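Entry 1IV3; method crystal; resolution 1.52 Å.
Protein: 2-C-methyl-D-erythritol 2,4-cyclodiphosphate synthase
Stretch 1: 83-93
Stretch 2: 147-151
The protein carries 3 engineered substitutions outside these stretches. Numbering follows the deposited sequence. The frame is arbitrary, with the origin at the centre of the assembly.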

# COMPACT_ATOMS: atom_id res chain seq x y z
N LEU A 83 -5.77 8.12 21.81
CA LEU A 83 -6.46 6.84 21.96
C LEU A 83 -5.49 5.67 21.95
O LEU A 83 -5.62 4.77 22.77
N VAL A 84 -4.51 5.62 21.04
CA VAL A 84 -3.64 4.43 21.14
C VAL A 84 -2.70 4.52 22.33
O VAL A 84 -2.39 3.47 22.92
N GLU A 85 -2.26 5.73 22.71
CA GLU A 85 -1.33 5.87 23.84
C GLU A 85 -2.06 5.41 25.09
O GLU A 85 -1.51 4.75 25.98
N ALA A 86 -3.35 5.72 25.14
CA ALA A 86 -4.08 5.25 26.32
C ALA A 86 -4.15 3.75 26.39
O ALA A 86 -4.41 3.16 27.44
N ARG A 87 -3.95 3.09 25.26
CA ARG A 87 -4.00 1.63 25.23
C ARG A 87 -2.62 1.01 25.30
O ARG A 87 -2.49 -0.19 25.03
N GLY A 88 -1.63 1.80 25.68
CA GLY A 88 -0.27 1.39 25.92
C GLY A 88 0.66 1.53 24.74
O GLY A 88 1.83 1.13 24.80
N ALA A 89 0.23 2.10 23.61
CA ALA A 89 1.13 2.14 22.46
C ALA A 89 2.24 3.16 22.59
O ALA A 89 2.08 4.23 23.20
N LYS A 90 3.39 2.84 22.01
CA LYS A 90 4.49 3.76 21.83
C LYS A 90 4.77 3.84 20.31
O LYS A 90 5.34 2.91 19.75
N LEU A 91 4.35 4.92 19.68
CA LEU A 91 4.66 5.02 18.25
C LEU A 91 6.16 4.96 18.03
O LEU A 91 6.91 5.62 18.77
N LEU A 92 6.62 4.18 17.06
CA LEU A 92 8.03 4.06 16.73
C LEU A 92 8.41 4.63 15.38
O LEU A 92 9.48 5.19 15.20
N GLN A 93 7.51 4.46 14.39
CA GLN A 93 7.92 4.86 13.04
C GLN A 93 6.73 5.14 12.15
O GLN A 93 5.70 4.45 12.35
N VAL A 147 2.20 3.40 6.46
CA VAL A 147 2.34 2.30 7.43
C VAL A 147 2.90 2.88 8.71
O VAL A 147 3.84 3.70 8.68
N VAL A 148 2.35 2.48 9.84
CA VAL A 148 2.97 2.92 11.11
C VAL A 148 3.39 1.67 11.88
O VAL A 148 2.83 0.57 11.75
N LEU A 149 4.41 1.88 12.71
CA LEU A 149 4.92 0.78 13.53
C LEU A 149 4.92 1.26 14.98
O LEU A 149 5.37 2.39 15.22
N LEU A 150 4.45 0.42 15.88
CA LEU A 150 4.33 0.82 17.27
C LEU A 150 4.84 -0.27 18.21
O LEU A 150 4.57 -1.44 17.94
N ASP A 151 5.52 0.16 19.26
CA ASP A 151 6.13 -0.60 20.33
C ASP A 151 7.55 -1.05 20.03
O ASP A 151 8.54 -0.70 20.66

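Strand 91-93 runs antiparallel to strand 147-150, and a beta bulge at L92 sets how the side chains of the two stretches meet. L91 pairs with L150 and Q93 with L149, so the register slips by one residue between the pairs. The carbonyl of L149 serves both sides of the slip: L92 N donates to L149 O at 2.9 Å and Q93 N to the same L149 O at 3.1 Å. L149 N returns a hydrogen bond to Q93 O at 2.9 Å, closing the pair.

The side chains of L91 and L150 share one face of the sheet. L91 is t at chi1 and p at chi2, a common leucine pairing, and this brings its end nearer the partner strand: CD1 lies 3.8 Å from L150 CG, 4.1 Å from V148 CB and 3.5 Å from the backbone atom L149 O. V148, with chi1 m, and L150 thus both border the same methyl. L150 has chi1 m and a chi2 of 103°, between the usual wells. In this conformation its CD2 reaches beyond the strand pair, to 3.9 Å from A89 CB and 4.4 Å from V84 CG2. V84, chi1 m, points toward the second stretch from the helix, so helix, loop and strand all contribute apolar carbon around the buried L150.

The other face carries L149 and Q93. L149 is t, p, and it gives up more surface to the opposite stretch than any other residue here. L92, the bulge residue, points toward the second stretch and is also t, p; its CD2 meets L149 CD2 at 4.0 Å. The extended Q93, t at chi1 and chi2, runs beside L149.

Polar side-chain pairing across the stretches rests on D151. Its CA-CB bond points away, yet chi1 m and a chi2 of 16° bring the carboxylate back, and OD1 accepts a nearly linear hydrogen bond from K90 N at 3.1 Å. D151 N donates to K90 O at 2.8 Å, so the aspartate engages both backbone polar groups of K90. The lysine side chain itself leads away, with chi1 at -95° and chi4 at -141°, both off their wells; its CB stays 4.3 Å from D151 OD1.

R87 takes m, t, t with chi4 at 70°, folding back so that NH1 donates to L83 O at 2.9 Å; it does not reach the second stretch. G88 follows with a positive phi of 94°, a backbone conformation that favours glycine.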

# COMPACT_ATOMS: atom_id res chain seq x y z
CB LEU A 83 -7.49 6.66 20.85
CG LEU A 83 -8.63 7.68 20.82
CD1 LEU A 83 -9.44 7.53 19.53
CD2 LEU A 83 -9.53 7.53 22.04
CB VAL A 84 -2.90 4.25 19.81
CG1 VAL A 84 -3.96 4.20 18.72
CG2 VAL A 84 -1.90 5.37 19.56
CB GLU A 85 -0.83 7.30 24.02
CG GLU A 85 0.28 7.67 23.04
CD GLU A 85 0.57 9.15 22.92
OE1 GLU A 85 0.13 9.94 23.78
OE2 GLU A 85 1.25 9.55 21.94
CB ALA A 86 -5.49 5.83 26.30
CB ARG A 87 -4.78 1.19 23.99
CG ARG A 87 -6.29 1.43 24.17
CD ARG A 87 -6.97 1.53 22.81
NE ARG A 87 -8.39 1.82 22.87
CZ ARG A 87 -8.97 2.96 23.24
NH1 ARG A 87 -8.27 4.03 23.62
NH2 ARG A 87 -10.30 3.03 23.23
CB ALA A 89 0.28 2.47 21.24
CB LYS A 90 5.80 3.36 22.48
CG LYS A 90 6.11 3.90 23.85
CD LYS A 90 4.99 3.75 24.86
CE LYS A 90 5.23 4.66 26.07
NZ LYS A 90 4.85 3.99 27.34
CB LEU A 91 4.07 6.32 17.72
CG LEU A 91 4.11 6.58 16.22
CD1 LEU A 91 3.61 5.40 15.38
CD2 LEU A 91 3.28 7.84 15.95
CB LEU A 92 8.48 2.58 16.73
CG LEU A 92 9.96 2.39 16.36
CD1 LEU A 92 10.90 3.08 17.33
CD2 LEU A 92 10.30 0.91 16.30
CB GLN A 93 8.74 3.71 12.40
CG GLN A 93 9.39 4.16 11.09
CD GLN A 93 10.59 3.32 10.67
OE1 GLN A 93 11.43 3.75 9.86
NE2 GLN A 93 10.63 2.11 11.24
CB VAL A 147 3.25 1.17 6.91
CG1 VAL A 147 3.26 -0.05 7.81
CG2 VAL A 147 2.80 0.72 5.52
CB VAL A 148 2.04 3.78 11.98
CG1 VAL A 148 1.71 5.10 11.30
CG2 VAL A 148 0.77 3.00 12.29
CB LEU A 149 6.30 0.40 13.04
CG LEU A 149 7.03 -0.76 13.71
CD1 LEU A 149 6.29 -2.07 13.48
CD2 LEU A 149 8.47 -0.82 13.20
CB LEU A 150 2.87 1.12 17.61
CG LEU A 150 2.15 2.15 16.73
CD1 LEU A 150 1.24 1.42 15.76
CD2 LEU A 150 1.37 3.15 17.55
CB ASP A 151 5.27 -1.84 20.62
CG ASP A 151 4.01 -1.42 21.35
OD1 ASP A 151 3.73 -0.20 21.32
OD2 ASP A 151 3.36 -2.31 21.93